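Long-range contact in uncharacterized protein (Bacteroides fragilis, PDB 4OUQ), which is of unknown function but belongs to the DUF4783 family and probably adopts an NTF2-like fold, with helices packed on a curved mixed sheet: residues 6-18 with 51-63. Residues are numbered along the deposited sequence; the frame is centred on the assembly and turned at random.
Sequences VGVVVAFKKGNSQ and FFSSNKVSGFNVN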
loop_
_atom_site.group_PDB
_atom_site.type_symbol
_atom_site.label_atom_id
_atom_site.label_comp_id
_atom_site.label_asym_id
_atom_site.label_seq_id
_atom_site.Cartn_x
_atom_site.Cartn_y
_atom_site.Cartn_z
ATOM N N VAL A 6 4.322 -11.081 2.159
ATOM C CA VAL A 6 5.708 -10.647 2.146
ATOM C C VAL A 6 5.991 -9.755 0.944
ATOM O O VAL A 6 6.812 -8.849 0.998
ATOM C CB VAL A 6 6.613 -11.922 2.052
ATOM C CG1 VAL A 6 8.058 -11.603 1.725
ATOM C CG2 VAL A 6 6.558 -12.711 3.339
ATOM N N GLY A 7 5.424 -10.131 -0.220
ATOM C CA GLY A 7 5.658 -9.381 -1.400
ATOM C C GLY A 7 5.234 -7.914 -1.346
ATOM O O GLY A 7 5.770 -7.081 -2.059
ATOM N N VAL A 8 4.208 -7.620 -0.559
ATOM C CA VAL A 8 3.741 -6.261 -0.388
ATOM C C VAL A 8 4.787 -5.418 0.319
ATOM O O VAL A 8 5.074 -4.326 -0.087
ATOM C CB VAL A 8 2.418 -6.252 0.337
ATOM C CG1 VAL A 8 2.054 -4.842 0.788
ATOM C CG2 VAL A 8 1.329 -6.859 -0.603
ATOM N N VAL A 9 5.321 -5.982 1.396
ATOM C CA VAL A 9 6.323 -5.279 2.214
ATOM C C VAL A 9 7.577 -5.055 1.359
ATOM O O VAL A 9 8.138 -3.990 1.353
ATOM C CB VAL A 9 6.669 -6.085 3.460
ATOM C CG1 VAL A 9 7.803 -5.395 4.221
ATOM C CG2 VAL A 9 5.463 -6.242 4.360
ATOM N N VAL A 10 7.979 -6.062 0.600
ATOM C CA VAL A 10 9.141 -5.957 -0.300
ATOM C C VAL A 10 8.916 -4.894 -1.336
ATOM O O VAL A 10 9.789 -4.080 -1.611
ATOM C CB VAL A 10 9.464 -7.336 -0.959
ATOM C CG1 VAL A 10 10.537 -7.175 -2.023
ATOM C CG2 VAL A 10 9.839 -8.370 0.129
ATOM N N ALA A 11 7.714 -4.865 -1.911
ATOM C CA ALA A 11 7.420 -3.852 -2.932
ATOM C C ALA A 11 7.471 -2.430 -2.364
ATOM O O ALA A 11 8.057 -1.542 -2.972
ATOM C CB ALA A 11 6.072 -4.145 -3.571
ATOM N N PHE A 12 6.922 -2.229 -1.203
ATOM C CA PHE A 12 6.987 -0.892 -0.562
ATOM C C PHE A 12 8.418 -0.516 -0.232
ATOM O O PHE A 12 8.814 0.624 -0.446
ATOM C CB PHE A 12 6.140 -0.837 0.680
ATOM C CG PHE A 12 4.675 -0.495 0.422
ATOM C CD1 PHE A 12 4.285 0.809 -0.016
ATOM C CD2 PHE A 12 3.703 -1.377 0.719
ATOM C CE1 PHE A 12 2.940 1.088 -0.272
ATOM C CE2 PHE A 12 2.336 -1.065 0.526
ATOM C CZ PHE A 12 1.988 0.130 -0.007
ATOM N N LYS A 13 9.214 -1.460 0.254
ATOM C CA LYS A 13 10.603 -1.182 0.596
ATOM C C LYS A 13 11.430 -0.656 -0.619
ATOM O O LYS A 13 12.421 0.128 -0.457
ATOM C CB LYS A 13 11.260 -2.454 1.147
ATOM C CG LYS A 13 10.940 -2.773 2.605
ATOM C CD LYS A 13 11.510 -4.131 3.023
ATOM C CE LYS A 13 11.339 -4.360 4.514
ATOM N NZ LYS A 13 12.281 -3.517 5.293
ATOM N N LYS A 14 11.047 -1.080 -1.830
ATOM C CA LYS A 14 11.711 -0.658 -3.083
ATOM C C LYS A 14 10.987 0.476 -3.836
ATOM O O LYS A 14 11.501 0.986 -4.857
ATOM C CB LYS A 14 11.817 -1.861 -4.000
ATOM C CG LYS A 14 12.566 -3.002 -3.382
ATOM C CD LYS A 14 12.932 -4.054 -4.389
ATOM C CE LYS A 14 11.725 -4.834 -4.845
ATOM N NZ LYS A 14 12.237 -5.948 -5.658
ATOM N N GLY A 15 9.771 0.854 -3.393
ATOM C CA GLY A 15 8.949 1.774 -4.126
ATOM C C GLY A 15 8.621 1.256 -5.506
ATOM O O GLY A 15 8.705 1.972 -6.491
ATOM N N ASN A 16 8.246 -0.034 -5.586
ATOM C CA ASN A 16 8.025 -0.712 -6.860
ATOM C C ASN A 16 6.529 -1.046 -7.020
ATOM O O ASN A 16 6.050 -2.007 -6.500
ATOM C CB ASN A 16 8.899 -1.987 -6.931
ATOM C CG ASN A 16 8.812 -2.658 -8.234
ATOM O OD1 ASN A 16 7.765 -2.690 -8.862
ATOM N ND2 ASN A 16 9.905 -3.232 -8.670
ATOM N N SER A 17 5.797 -0.174 -7.715
ATOM C CA SER A 17 4.379 -0.377 -7.939
ATOM C C SER A 17 4.008 -1.599 -8.763
ATOM O O SER A 17 2.886 -2.121 -8.645
ATOM C CB SER A 17 3.750 0.865 -8.541
ATOM O OG SER A 17 4.146 1.072 -9.872
ATOM N N GLN A 18 4.875 -1.989 -9.697
ATOM C CA GLN A 18 4.638 -3.084 -10.571
ATOM C C GLN A 18 4.537 -4.367 -9.722
ATOM O O GLN A 18 3.691 -5.179 -9.978
ATOM C CB GLN A 18 5.793 -3.204 -11.623
ATOM C CG GLN A 18 5.542 -4.240 -12.691
ATOM C CD GLN A 18 5.709 -5.674 -12.201
ATOM O OE1 GLN A 18 6.524 -5.939 -11.334
ATOM N NE2 GLN A 18 4.927 -6.595 -12.760
ATOM N N PHE A 51 3.194 8.170 -7.074
ATOM C CA PHE A 51 3.595 8.483 -5.701
ATOM C C PHE A 51 5.058 8.100 -5.450
ATOM O O PHE A 51 5.864 8.904 -4.913
ATOM C CB PHE A 51 2.643 7.809 -4.686
ATOM C CG PHE A 51 3.057 8.039 -3.267
ATOM C CD1 PHE A 51 2.784 9.239 -2.621
ATOM C CD2 PHE A 51 3.841 7.106 -2.617
ATOM C CE1 PHE A 51 3.250 9.470 -1.321
ATOM C CE2 PHE A 51 4.353 7.378 -1.335
ATOM C CZ PHE A 51 4.050 8.569 -0.724
ATOM N N PHE A 52 5.424 6.895 -5.873
ATOM C CA PHE A 52 6.813 6.422 -5.731
ATOM C C PHE A 52 7.780 7.146 -6.612
ATOM O O PHE A 52 8.966 7.292 -6.267
ATOM C CB PHE A 52 6.945 4.910 -6.031
ATOM C CG PHE A 52 6.227 3.995 -5.050
ATOM C CD1 PHE A 52 6.201 4.245 -3.676
ATOM C CD2 PHE A 52 5.530 2.887 -5.523
ATOM C CE1 PHE A 52 5.598 3.393 -2.789
ATOM C CE2 PHE A 52 4.888 2.016 -4.641
ATOM C CZ PHE A 52 4.929 2.251 -3.273
ATOM N N SER A 53 7.286 7.685 -7.743
ATOM C CA SER A 53 8.127 8.478 -8.631
ATOM C C SER A 53 8.363 9.893 -8.067
ATOM O O SER A 53 9.423 10.447 -8.226
ATOM C CB SER A 53 7.556 8.580 -10.041
ATOM O OG SER A 53 7.457 7.293 -10.614
ATOM N N SER A 54 7.349 10.423 -7.410
ATOM C CA SER A 54 7.410 11.727 -6.764
ATOM C C SER A 54 8.272 11.712 -5.475
ATOM O O SER A 54 8.915 12.735 -5.145
ATOM C CB SER A 54 6.015 12.150 -6.377
ATOM O OG SER A 54 5.295 12.554 -7.491
ATOM N N ASN A 55 8.308 10.561 -4.822
ATOM C CA ASN A 55 8.939 10.378 -3.494
ATOM C C ASN A 55 9.814 9.169 -3.528
ATOM O O ASN A 55 9.380 8.065 -3.160
ATOM C CB ASN A 55 7.852 10.257 -2.398
ATOM C CG ASN A 55 6.904 11.457 -2.394
ATOM O OD1 ASN A 55 7.241 12.539 -1.971
ATOM N ND2 ASN A 55 5.668 11.221 -2.844
ATOM N N LYS A 56 11.090 9.394 -3.873
ATOM C CA LYS A 56 12.040 8.265 -4.063
ATOM C C LYS A 56 12.187 7.513 -2.735
ATOM O O LYS A 56 12.621 8.090 -1.684
ATOM C CB LYS A 56 13.390 8.782 -4.530
ATOM C CG LYS A 56 13.327 9.465 -5.875
ATOM N N VAL A 57 11.882 6.235 -2.773
ATOM C CA VAL A 57 11.822 5.443 -1.567
ATOM C C VAL A 57 13.176 4.874 -1.133
ATOM O O VAL A 57 13.881 4.274 -1.942
ATOM C CB VAL A 57 10.838 4.267 -1.741
ATOM C CG1 VAL A 57 10.896 3.342 -0.555
ATOM C CG2 VAL A 57 9.428 4.789 -2.001
ATOM N N SER A 58 13.489 5.066 0.133
ATOM C CA SER A 58 14.620 4.532 0.759
ATOM C C SER A 58 14.380 3.290 1.605
ATOM O O SER A 58 15.298 2.527 1.841
ATOM C CB SER A 58 15.398 5.597 1.540
ATOM O OG SER A 58 14.675 6.154 2.563
ATOM N N GLY A 59 13.170 3.101 2.096
ATOM C CA GLY A 59 12.869 1.977 2.927
ATOM C C GLY A 59 11.424 1.962 3.367
ATOM O O GLY A 59 10.660 2.915 3.104
ATOM N N PHE A 60 11.068 0.855 4.034
ATOM C CA PHE A 60 9.772 0.669 4.585
ATOM C C PHE A 60 9.866 -0.273 5.722
ATOM O O PHE A 60 10.515 -1.338 5.605
ATOM C CB PHE A 60 8.787 0.139 3.530
ATOM C CG PHE A 60 7.367 -0.093 4.063
ATOM C CD1 PHE A 60 6.558 0.980 4.402
ATOM C CD2 PHE A 60 6.847 -1.392 4.225
ATOM C CE1 PHE A 60 5.275 0.809 4.882
ATOM C CE2 PHE A 60 5.508 -1.570 4.663
ATOM C CZ PHE A 60 4.727 -0.470 4.987
ATOM N N ASN A 61 9.279 0.077 6.865
ATOM C CA ASN A 61 9.238 -0.817 8.008
ATOM C C ASN A 61 7.850 -1.000 8.538
ATOM O O ASN A 61 7.158 -0.005 8.805
ATOM C CB ASN A 61 10.155 -0.351 9.129
ATOM C CG ASN A 61 11.618 -0.494 8.767
ATOM O OD1 ASN A 61 12.194 -1.589 8.806
ATOM N ND2 ASN A 61 12.206 0.579 8.394
ATOM N N VAL A 62 7.458 -2.260 8.762
ATOM C CA VAL A 62 6.149 -2.563 9.313
ATOM C C VAL A 62 6.272 -2.377 10.831
ATOM O O VAL A 62 7.126 -3.020 11.482
ATOM C CB VAL A 62 5.707 -4.000 9.036
ATOM C CG1 VAL A 62 4.360 -4.312 9.737
ATOM C CG2 VAL A 62 5.640 -4.268 7.558
ATOM N N ASN A 63 5.357 -1.571 11.421
ATOM C CA ASN A 63 5.344 -1.271 12.798
ATOM C C ASN A 63 4.227 -2.064 13.552
ATOM O O ASN A 63 4.333 -2.342 14.723
ATOM C CB ASN A 63 5.108 0.254 13.038
ATOM C CG ASN A 63 6.037 1.150 12.219
ATOM O OD1 ASN A 63 5.580 1.977 11.364
ATOM N ND2 ASN A 63 7.285 1.024 12.466
HETATM O O HOH W 1 13.517 -0.890 4.365
HETATM O O HOH W 2 14.396 1.401 -1.803
HETATM O O HOH W 3 13.868 3.506 -4.474
#
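In what is probably an NTF2-like fold, the N-terminal helix 6-14 runs roughly antiparallel along the edge strand 57-63, their axes 148° apart, and an aromatic cluster links this helix (Phe12), the end of helix 41-54 (Phe52) and the strand (Phe60). Phe12 CB sits over one face of the Phe60 ring, 3.9 Å from its centroid in a CH-pi contact, while CD1 of Phe12 meets CZ of Phe52 at the edge of that ring, 3.6 Å away. The first torsion of Phe60 is trans and turns the ring in under helix 6-14, where it also reaches Ile87 of the sheet. Helix 6-14 ends in a Schellman motif at Gly15, whose CA rests centrally over the Phe52 ring, 3.6 Å from the centroid, with Val57 CG2 3.7 Å from that same CA. At the other end Val9 CG2 touches Val62 CG2 at 3.8 Å. Lys13 runs extended across Phe60 and then bends at its last torsion (chi4 -73°), where NZ donates a hydrogen bond to Phe60 O (2.8 Å), almost in line with the carbonyl bond (172°). One water accepts from both Lys13 NZ and Phe60 N, and another lies within hydrogen-bonding distance of Lys13 O and Val57 O. The chemistry is thus divided: aromatic and aliphatic groups seal the inner side, whereas a lysine and waters tie the strand's backbone polar groups to the helix on the solvent-facing side.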